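Long-range contacts in replication initiation and membrane attachment protein (PDB 5WTN), which forms a tetramer and acts in the bacterial primosome, where it probably takes part in initiating DNA replication and in membrane attachment: residues Y199-F208 with K230-F238; F211-P221 with Q248-Y259. One frame throughout, in Å; residues are numbered along the deposited sequence.

Contact 1 (Y199-F208 with K230-F238); sequences YVLDDGVFDF and KEAIKKLAF
Asp203 meets two lysines one helical turn apart, and this salt-bridge network ties the loop 199-208 to the flank of helix 227-240. Lys230 NZ reaches Asp203 OD1 at 3.1 Å, on the syn side but 31° out of the carboxylate plane, while Lys234 NZ lies 3.3 Å from Asp203 OD2. The final bend of Lys230 (chi4 -66°) turns its ammonium to the carboxylate, and its CG rests 3.4 Å from Phe208 CE1. Lys234 CG meets the edge of the same Phe208 ring.

Between this network and the Tyr199 end the side chains that meet are apolar. Leu201 CD2 sits over the centre of the Phe238 ring in a CH-pi contact, 3.9 Å from the centroid, and Val205 CG1 joins it at that ring. Ile233 CG2 stands over one face of the Phe206 ring, toward its rim, and Phe206 CD2 in turn lies over the centre of the Phe208 ring; with CG anti to the backbone N (chi1 179°), Phe206 also meets the methyl of Ala237. A water donates to Tyr199 O and Glu231 OE1 and accepts from Lys235 NZ. Tyr199 OH and Lys235 NZ share a carboxylate partner, Asp121 of the second subunit, so this end of the contact borders that subunit. Helix 161-164 packs on Leu201 and Val205, and helix 263-278 on Ile233.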
loop_
_atom_site.group_PDB
_atom_site.type_symbol
_atom_site.label_atom_id
_atom_site.label_comp_id
_atom_site.label_asym_id
_atom_site.label_seq_id
_atom_site.Cartn_x
_atom_site.Cartn_y
_atom_site.Cartn_z
ATOM N N TYR A 199 0.855 -25.274 -0.401
ATOM C CA TYR A 199 -0.162 -26.263 -0.104
ATOM C C TYR A 199 0.523 -27.633 -0.120
ATOM O O TYR A 199 1.607 -27.778 -0.717
ATOM C CB TYR A 199 -1.362 -26.172 -1.065
ATOM C CG TYR A 199 -1.112 -26.580 -2.499
ATOM C CD1 TYR A 199 -0.924 -27.908 -2.841
ATOM C CD2 TYR A 199 -1.121 -25.642 -3.523
ATOM C CE1 TYR A 199 -0.709 -28.291 -4.154
ATOM C CE2 TYR A 199 -0.919 -26.019 -4.845
ATOM C CZ TYR A 199 -0.708 -27.347 -5.151
ATOM O OH TYR A 199 -0.491 -27.743 -6.455
ATOM N N VAL A 200 -0.070 -28.620 0.552
ATOM C CA VAL A 200 0.491 -29.968 0.535
ATOM C C VAL A 200 -0.574 -30.984 0.184
ATOM O O VAL A 200 -1.765 -30.720 0.378
ATOM C CB VAL A 200 1.147 -30.358 1.873
ATOM C CG1 VAL A 200 2.522 -29.723 1.992
ATOM C CG2 VAL A 200 0.263 -29.967 3.037
ATOM N N LEU A 201 -0.143 -32.128 -0.354
ATOM C CA LEU A 201 -1.052 -33.228 -0.648
ATOM C C LEU A 201 -0.597 -34.430 0.143
ATOM O O LEU A 201 0.601 -34.685 0.259
ATOM C CB LEU A 201 -1.050 -33.583 -2.135
ATOM C CG LEU A 201 -1.627 -32.641 -3.195
ATOM C CD1 LEU A 201 -1.143 -33.081 -4.579
ATOM C CD2 LEU A 201 -3.148 -32.596 -3.165
ATOM N N ASP A 202 -1.546 -35.191 0.679
ATOM C CA ASP A 202 -1.212 -36.408 1.412
ATOM C C ASP A 202 -0.625 -37.457 0.470
ATOM O O ASP A 202 -1.196 -37.742 -0.583
ATOM C CB ASP A 202 -2.451 -36.967 2.116
ATOM C CG ASP A 202 -2.123 -37.603 3.453
ATOM O OD1 ASP A 202 -1.625 -36.888 4.347
ATOM O OD2 ASP A 202 -2.365 -38.818 3.609
ATOM N N ASP A 203 0.516 -38.027 0.847
ATOM C CA ASP A 203 1.181 -39.017 0.008
ATOM C C ASP A 203 0.223 -40.146 -0.367
ATOM O O ASP A 203 0.505 -40.931 -1.275
ATOM C CB ASP A 203 2.441 -39.560 0.692
ATOM C CG ASP A 203 3.630 -38.626 0.546
ATOM O OD1 ASP A 203 4.770 -39.052 0.835
ATOM O OD2 ASP A 203 3.424 -37.462 0.128
ATOM N N GLY A 204 -0.920 -40.199 0.315
ATOM C CA GLY A 204 -1.939 -41.190 0.042
ATOM C C GLY A 204 -2.731 -40.942 -1.231
ATOM O O GLY A 204 -3.479 -41.814 -1.676
ATOM N N VAL A 205 -2.582 -39.767 -1.835
ATOM C CA VAL A 205 -3.276 -39.505 -3.099
ATOM C C VAL A 205 -2.760 -40.401 -4.244
ATOM O O VAL A 205 -3.410 -40.525 -5.290
ATOM C CB VAL A 205 -3.189 -38.008 -3.539
ATOM C CG1 VAL A 205 -3.743 -37.080 -2.469
ATOM C CG2 VAL A 205 -1.763 -37.624 -3.887
ATOM N N PHE A 206 -1.584 -41.000 -4.043
ATOM C CA PHE A 206 -0.928 -41.806 -5.068
ATOM C C PHE A 206 -0.163 -42.977 -4.458
ATOM O O PHE A 206 0.559 -42.794 -3.471
ATOM C CB PHE A 206 0.059 -40.930 -5.852
ATOM C CG PHE A 206 0.811 -41.671 -6.923
ATOM C CD1 PHE A 206 0.206 -41.954 -8.140
ATOM C CD2 PHE A 206 2.116 -42.083 -6.716
ATOM C CE1 PHE A 206 0.884 -42.628 -9.126
ATOM C CE2 PHE A 206 2.802 -42.770 -7.706
ATOM C CZ PHE A 206 2.184 -43.044 -8.908
ATOM N N ASP A 207 -0.235 -44.158 -5.068
ATOM C CA ASP A 207 0.400 -45.296 -4.423
ATOM C C ASP A 207 1.840 -45.427 -4.883
ATOM O O ASP A 207 2.119 -46.026 -5.913
ATOM C CB ASP A 207 -0.368 -46.561 -4.814
ATOM C CG ASP A 207 0.148 -47.821 -4.120
ATOM O OD1 ASP A 207 -0.556 -48.853 -4.204
ATOM O OD2 ASP A 207 1.240 -47.798 -3.493
ATOM N N PHE A 208 2.762 -44.989 -4.042
ATOM C CA PHE A 208 4.163 -45.030 -4.409
ATOM C C PHE A 208 4.747 -46.422 -4.241
ATOM O O PHE A 208 5.672 -46.799 -4.955
ATOM C CB PHE A 208 4.968 -44.045 -3.580
ATOM C CG PHE A 208 4.800 -42.617 -3.996
ATOM C CD1 PHE A 208 5.621 -42.065 -4.968
ATOM C CD2 PHE A 208 3.848 -41.814 -3.396
ATOM C CE1 PHE A 208 5.481 -40.750 -5.339
ATOM C CE2 PHE A 208 3.708 -40.493 -3.757
ATOM C CZ PHE A 208 4.518 -39.959 -4.733
ATOM N N LYS A 230 8.885 -36.428 -6.955
ATOM C CA LYS A 230 7.881 -37.113 -6.154
ATOM C C LYS A 230 6.730 -36.156 -5.851
ATOM O O LYS A 230 5.554 -36.510 -5.958
ATOM C CB LYS A 230 8.528 -37.645 -4.881
ATOM C CG LYS A 230 7.596 -38.406 -3.952
ATOM C CD LYS A 230 8.348 -38.957 -2.733
ATOM C CE LYS A 230 7.428 -39.138 -1.525
ATOM N NZ LYS A 230 6.910 -37.837 -0.994
ATOM N N GLU A 231 7.082 -34.923 -5.516
ATOM C CA GLU A 231 6.097 -33.879 -5.291
ATOM C C GLU A 231 5.294 -33.673 -6.576
ATOM O O GLU A 231 4.075 -33.527 -6.543
ATOM C CB GLU A 231 6.811 -32.591 -4.862
ATOM C CG GLU A 231 5.913 -31.389 -4.569
ATOM C CD GLU A 231 6.716 -30.104 -4.309
ATOM O OE1 GLU A 231 6.123 -28.996 -4.384
ATOM O OE2 GLU A 231 7.940 -30.198 -4.027
ATOM N N ALA A 232 5.979 -33.697 -7.715
ATOM C CA ALA A 232 5.343 -33.429 -8.998
ATOM C C ALA A 232 4.409 -34.563 -9.384
ATOM O O ALA A 232 3.298 -34.344 -9.882
ATOM C CB ALA A 232 6.393 -33.239 -10.058
ATOM N N ILE A 233 4.881 -35.782 -9.167
ATOM C CA ILE A 233 4.090 -36.971 -9.431
ATOM C C ILE A 233 2.774 -36.912 -8.671
ATOM O O ILE A 233 1.711 -37.096 -9.259
ATOM C CB ILE A 233 4.872 -38.230 -9.042
ATOM C CG1 ILE A 233 5.951 -38.517 -10.092
ATOM C CG2 ILE A 233 3.934 -39.414 -8.846
ATOM C CD1 ILE A 233 6.718 -39.790 -9.845
ATOM N N LYS A 234 2.868 -36.627 -7.374
ATOM C CA LYS A 234 1.717 -36.469 -6.498
ATOM C C LYS A 234 0.678 -35.526 -7.093
ATOM O O LYS A 234 -0.498 -35.858 -7.164
ATOM C CB LYS A 234 2.179 -35.933 -5.137
ATOM C CG LYS A 234 2.224 -36.960 -4.009
ATOM C CD LYS A 234 3.107 -36.483 -2.842
ATOM C CE LYS A 234 2.525 -35.278 -2.100
ATOM N NZ LYS A 234 3.551 -34.496 -1.307
ATOM N N LYS A 235 1.113 -34.350 -7.532
ATOM C CA LYS A 235 0.176 -33.343 -8.019
ATOM C C LYS A 235 -0.449 -33.817 -9.305
ATOM O O LYS A 235 -1.633 -33.591 -9.544
ATOM C CB LYS A 235 0.868 -31.999 -8.244
ATOM C CG LYS A 235 1.705 -31.518 -7.079
ATOM C CD LYS A 235 1.851 -30.002 -7.115
ATOM C CE LYS A 235 2.679 -29.475 -5.945
ATOM N NZ LYS A 235 3.126 -28.075 -6.210
ATOM N N LEU A 236 0.352 -34.474 -10.135
ATOM C CA LEU A 236 -0.132 -34.939 -11.425
ATOM C C LEU A 236 -1.181 -36.039 -11.241
ATOM O O LEU A 236 -2.266 -36.001 -11.838
ATOM C CB LEU A 236 1.041 -35.411 -12.266
ATOM C CG LEU A 236 1.860 -34.221 -12.764
ATOM C CD1 LEU A 236 3.147 -34.673 -13.455
ATOM C CD2 LEU A 236 1.003 -33.369 -13.693
ATOM N N ALA A 237 -0.858 -36.998 -10.380
ATOM C CA ALA A 237 -1.763 -38.087 -10.058
ATOM C C ALA A 237 -3.074 -37.559 -9.502
ATOM O O ALA A 237 -4.151 -38.053 -9.839
ATOM C CB ALA A 237 -1.119 -39.019 -9.057
ATOM N N PHE A 238 -2.984 -36.561 -8.634
ATOM C CA PHE A 238 -4.167 -36.071 -7.957
ATOM C C PHE A 238 -5.013 -35.254 -8.918
ATOM O O PHE A 238 -6.233 -35.400 -8.969
ATOM C CB PHE A 238 -3.770 -35.232 -6.747
ATOM C CG PHE A 238 -4.922 -34.505 -6.113
ATOM C CD1 PHE A 238 -5.616 -35.068 -5.052
ATOM C CD2 PHE A 238 -5.312 -33.249 -6.576
ATOM C CE1 PHE A 238 -6.686 -34.387 -4.471
ATOM C CE2 PHE A 238 -6.376 -32.570 -6.008
ATOM C CZ PHE A 238 -7.064 -33.135 -4.955
HETATM O O HOH W 1 3.738 -27.702 -3.210
#

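Contact 2 (F211-P221 with Q248-Y259); sequences FFAGLSKQLVP and QKLVLGVIDPAY
Gln248 lays its extended side chain past Leu215, CG to CD2 at 3.9 Å, and brings OE1 to 3.3 Å from Gly214 CA. This is a helix-helix packing in which 211-217 and 248-254 cross at -42° with their axes 10.6 Å apart, and it runs on into the loops that follow both helices. Glycine at 214 lets the amide come right against the helix backbone. Water 2 completes the polar edge, donating to Gly214 O and accepting from the NE2 atoms of both Gln218 and Gln248, so that it bridges the two glutamines.

Further in, Val251 CG2 meets the edge of the Phe211 ring, 4.0 Å from CZ. The helix of Phe211 ends in a Schellman motif: Leu219, with positive phi, is its C-prime residue, and Val220 N bonds to Leu215 O. Past this helix end Val220 enters the apolar layer, where its two methyls divide the work, CG2 against Leu252 CD2 at 3.8 Å and CG1, trans to the main-chain nitrogen (chi1 179°), against Ile255 CD1. Beyond them a type I turn, Asp256 to Tyr259, presents the tyrosine ring to Pro221, whose CD stands over one face, 3.7 Å from the ring centroid and 20° off its normal.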
loop_
_atom_site.group_PDB
_atom_site.type_symbol
_atom_site.label_atom_id
_atom_site.label_comp_id
_atom_site.label_asym_id
_atom_site.label_seq_id
_atom_site.Cartn_x
_atom_site.Cartn_y
_atom_site.Cartn_z
ATOM N N PHE A 211 4.071 -48.131 -7.374
ATOM C CA PHE A 211 4.778 -47.365 -8.396
ATOM C C PHE A 211 6.262 -47.701 -8.446
ATOM O O PHE A 211 6.802 -47.988 -9.510
ATOM C CB PHE A 211 4.575 -45.874 -8.131
ATOM C CG PHE A 211 5.425 -44.982 -8.978
ATOM C CD1 PHE A 211 6.657 -44.530 -8.524
ATOM C CD2 PHE A 211 4.994 -44.579 -10.233
ATOM C CE1 PHE A 211 7.449 -43.699 -9.320
ATOM C CE2 PHE A 211 5.785 -43.753 -11.027
ATOM C CZ PHE A 211 7.010 -43.317 -10.569
ATOM N N PHE A 212 6.913 -47.663 -7.288
ATOM C CA PHE A 212 8.345 -47.928 -7.200
ATOM C C PHE A 212 8.669 -49.388 -7.446
ATOM O O PHE A 212 9.794 -49.722 -7.817
ATOM C CB PHE A 212 8.892 -47.514 -5.839
ATOM C CG PHE A 212 9.052 -46.034 -5.680
ATOM C CD1 PHE A 212 9.847 -45.316 -6.563
ATOM C CD2 PHE A 212 8.417 -45.354 -4.644
ATOM C CE1 PHE A 212 10.001 -43.941 -6.423
ATOM C CE2 PHE A 212 8.567 -43.985 -4.491
ATOM C CZ PHE A 212 9.357 -43.278 -5.380
ATOM N N ALA A 213 7.690 -50.256 -7.226
ATOM C CA ALA A 213 7.879 -51.665 -7.511
ATOM C C ALA A 213 8.033 -51.831 -9.022
ATOM O O ALA A 213 8.882 -52.595 -9.502
ATOM C CB ALA A 213 6.705 -52.469 -6.998
ATOM N N GLY A 214 7.205 -51.098 -9.765
ATOM C CA GLY A 214 7.278 -51.080 -11.209
ATOM C C GLY A 214 8.628 -50.598 -11.701
ATOM O O GLY A 214 9.234 -51.233 -12.563
ATOM N N LEU A 215 9.109 -49.483 -11.165
ATOM C CA LEU A 215 10.370 -48.930 -11.641
ATOM C C LEU A 215 11.550 -49.846 -11.363
ATOM O O LEU A 215 12.459 -49.949 -12.188
ATOM C CB LEU A 215 10.639 -47.545 -11.052
ATOM C CG LEU A 215 9.662 -46.429 -11.408
ATOM C CD1 LEU A 215 10.220 -45.110 -10.938
ATOM C CD2 LEU A 215 9.380 -46.373 -12.900
ATOM N N SER A 216 11.542 -50.516 -10.214
ATOM C CA SER A 216 12.679 -51.352 -9.853
ATOM C C SER A 216 12.795 -52.584 -10.765
ATOM O O SER A 216 13.904 -53.050 -11.055
ATOM C CB SER A 216 12.625 -51.742 -8.376
ATOM O OG SER A 216 13.931 -52.015 -7.891
ATOM N N LYS A 217 11.649 -53.078 -11.233
ATOM C CA LYS A 217 11.593 -54.177 -12.201
ATOM C C LYS A 217 12.182 -53.762 -13.550
ATOM O O LYS A 217 12.726 -54.592 -14.283
ATOM C CB LYS A 217 10.143 -54.640 -12.390
ATOM C CG LYS A 217 9.979 -56.032 -12.996
ATOM C CD LYS A 217 8.520 -56.502 -12.927
ATOM C CE LYS A 217 7.869 -56.194 -11.564
ATOM N NZ LYS A 217 8.446 -56.946 -10.409
ATOM N N GLN A 218 12.058 -52.471 -13.857
ATOM C CA GLN A 218 12.552 -51.885 -15.101
ATOM C C GLN A 218 13.936 -51.289 -14.957
ATOM O O GLN A 218 14.392 -50.570 -15.852
ATOM C CB GLN A 218 11.590 -50.832 -15.653
ATOM C CG GLN A 218 10.162 -51.331 -15.860
ATOM C CD GLN A 218 10.070 -52.510 -16.810
ATOM O OE1 GLN A 218 10.981 -52.764 -17.611
ATOM N NE2 GLN A 218 8.960 -53.239 -16.729
ATOM N N LEU A 219 14.566 -51.545 -13.811
ATOM C CA LEU A 219 15.939 -51.115 -13.541
ATOM C C LEU A 219 16.087 -49.611 -13.408
ATOM O O LEU A 219 17.155 -49.061 -13.693
ATOM C CB LEU A 219 16.921 -51.628 -14.610
ATOM C CG LEU A 219 17.061 -53.143 -14.789
ATOM C CD1 LEU A 219 16.990 -53.868 -13.441
ATOM C CD2 LEU A 219 16.042 -53.708 -15.787
ATOM N N VAL A 220 15.041 -48.953 -12.921
ATOM C CA VAL A 220 15.100 -47.525 -12.627
ATOM C C VAL A 220 15.390 -47.291 -11.145
ATOM O O VAL A 220 14.538 -47.533 -10.291
ATOM C CB VAL A 220 13.786 -46.815 -13.003
ATOM C CG1 VAL A 220 13.868 -45.335 -12.664
ATOM C CG2 VAL A 220 13.479 -47.015 -14.480
ATOM N N PRO A 221 16.596 -46.816 -10.851
ATOM C CA PRO A 221 17.014 -46.566 -9.467
ATOM C C PRO A 221 16.048 -45.647 -8.724
ATOM O O PRO A 221 15.696 -44.580 -9.226
ATOM C CB PRO A 221 18.369 -45.877 -9.634
ATOM C CG PRO A 221 18.283 -45.207 -10.962
ATOM C CD PRO A 221 17.451 -46.114 -11.824
ATOM N N GLN A 248 3.895 -44.959 -14.391
ATOM C CA GLN A 248 5.107 -45.677 -14.713
ATOM C C GLN A 248 5.451 -45.450 -16.181
ATOM O O GLN A 248 6.585 -45.090 -16.493
ATOM C CB GLN A 248 4.962 -47.164 -14.408
ATOM C CG GLN A 248 6.248 -47.956 -14.568
ATOM C CD GLN A 248 6.054 -49.435 -14.288
ATOM O OE1 GLN A 248 5.245 -49.816 -13.434
ATOM N NE2 GLN A 248 6.789 -50.281 -15.014
ATOM N N LYS A 249 4.472 -45.623 -17.068
ATOM C CA LYS A 249 4.696 -45.384 -18.491
ATOM C C LYS A 249 5.192 -43.962 -18.736
ATOM O O LYS A 249 6.264 -43.773 -19.310
ATOM C CB LYS A 249 3.446 -45.667 -19.336
ATOM C CG LYS A 249 3.372 -47.086 -19.902
ATOM C CD LYS A 249 2.434 -47.161 -21.125
ATOM C CE LYS A 249 1.101 -46.449 -20.858
ATOM N NZ LYS A 249 0.063 -46.570 -21.947
ATOM N N LEU A 250 4.422 -42.979 -18.275
ATOM C CA LEU A 250 4.764 -41.576 -18.451
ATOM C C LEU A 250 6.185 -41.279 -17.992
ATOM O O LEU A 250 6.939 -40.580 -18.668
ATOM C CB LEU A 250 3.795 -40.702 -17.668
ATOM C CG LEU A 250 2.320 -40.895 -18.003
ATOM C CD1 LEU A 250 1.471 -39.925 -17.184
ATOM C CD2 LEU A 250 2.085 -40.708 -19.498
ATOM N N VAL A 251 6.560 -41.820 -16.845
ATOM C CA VAL A 251 7.893 -41.567 -16.334
ATOM C C VAL A 251 8.893 -42.195 -17.296
ATOM O O VAL A 251 9.815 -41.532 -17.759
ATOM C CB VAL A 251 8.051 -42.066 -14.879
ATOM C CG1 VAL A 251 9.510 -42.120 -14.475
ATOM C CG2 VAL A 251 7.283 -41.152 -13.952
ATOM N N LEU A 252 8.661 -43.455 -17.638
ATOM C CA LEU A 252 9.526 -44.178 -18.556
ATOM C C LEU A 252 9.612 -43.543 -19.961
ATOM O O LEU A 252 10.556 -43.790 -20.691
ATOM C CB LEU A 252 9.079 -45.637 -18.656
ATOM C CG LEU A 252 9.347 -46.516 -17.428
ATOM C CD1 LEU A 252 8.788 -47.918 -17.603
ATOM C CD2 LEU A 252 10.831 -46.585 -17.135
ATOM N N GLY A 253 8.645 -42.721 -20.339
ATOM C CA GLY A 253 8.691 -42.120 -21.648
ATOM C C GLY A 253 9.553 -40.878 -21.670
ATOM O O GLY A 253 10.115 -40.525 -22.705
ATOM N N VAL A 254 9.614 -40.183 -20.542
ATOM C CA VAL A 254 10.376 -38.942 -20.441
ATOM C C VAL A 254 11.749 -39.041 -19.750
ATOM O O VAL A 254 12.428 -38.031 -19.551
ATOM C CB VAL A 254 9.516 -37.862 -19.810
ATOM C CG1 VAL A 254 8.174 -37.837 -20.509
ATOM C CG2 VAL A 254 9.314 -38.153 -18.332
ATOM N N ILE A 255 12.153 -40.244 -19.357
ATOM C CA ILE A 255 13.383 -40.390 -18.576
ATOM C C ILE A 255 14.683 -40.432 -19.397
ATOM O O ILE A 255 14.773 -41.137 -20.406
ATOM C CB ILE A 255 13.292 -41.598 -17.603
ATOM C CG1 ILE A 255 14.483 -41.630 -16.644
ATOM C CG2 ILE A 255 13.184 -42.900 -18.355
ATOM C CD1 ILE A 255 14.365 -42.704 -15.578
ATOM N N ASP A 256 15.672 -39.662 -18.928
ATOM C CA ASP A 256 17.065 -39.580 -19.434
ATOM C C ASP A 256 17.813 -40.901 -19.472
ATOM O O ASP A 256 17.484 -41.821 -18.727
ATOM C CB ASP A 256 17.878 -38.723 -18.464
ATOM C CG ASP A 256 18.281 -37.421 -19.038
ATOM O OD1 ASP A 256 17.617 -36.937 -19.980
ATOM O OD2 ASP A 256 19.274 -36.872 -18.520
ATOM N N PRO A 257 18.860 -40.994 -20.312
ATOM C CA PRO A 257 19.763 -42.147 -20.168
ATOM C C PRO A 257 20.543 -42.002 -18.867
ATOM O O PRO A 257 21.115 -42.968 -18.356
ATOM C CB PRO A 257 20.719 -42.005 -21.358
ATOM C CG PRO A 257 20.091 -40.950 -22.268
ATOM C CD PRO A 257 19.307 -40.060 -21.363
ATOM N N ALA A 258 20.559 -40.779 -18.345
ATOM C CA ALA A 258 21.206 -40.488 -17.077
ATOM C C ALA A 258 20.269 -40.793 -15.906
ATOM O O ALA A 258 20.632 -40.591 -14.748
ATOM C CB ALA A 258 21.635 -39.030 -17.034
ATOM N N TYR A 259 19.061 -41.253 -16.219
ATOM C CA TYR A 259 18.041 -41.501 -15.206
ATOM C C TYR A 259 17.380 -40.234 -14.643
ATOM O O TYR A 259 16.569 -40.303 -13.720
ATOM C CB TYR A 259 18.517 -42.496 -14.146
ATOM C CG TYR A 259 18.587 -43.899 -14.706
ATOM C CD1 TYR A 259 19.801 -44.509 -14.983
ATOM C CD2 TYR A 259 17.423 -44.605 -14.993
ATOM C CE1 TYR A 259 19.851 -45.806 -15.514
ATOM C CE2 TYR A 259 17.462 -45.889 -15.520
ATOM C CZ TYR A 259 18.674 -46.483 -15.782
ATOM O OH TYR A 259 18.691 -47.758 -16.308
HETATM O O HOH W 2 7.707 -52.850 -13.968
HETATM O O HOH W 3 16.527 -49.487 -17.335
#

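The two contacts illustrate how neighbouring interfaces in a small helical domain share a core and differ at their margins. Their centres lie about 17 Å apart and their segments alternate along the chain, so that helices 208-217, 227-240 and 244-254 are bound together. They meet at Phe211, whose CD2 is 3.5 Å from Phe206 CZ and whose CZ is 3.6 Å from Ile233 CD1. Both are partly buried. Contact 1 holds a loop to a helix, adds a water to its direct ion pairs and also borders the second subunit; contact 2 joins two helices and their trailing loops, its clear polar bridging runs through water, and no other chain of the assembly touches it.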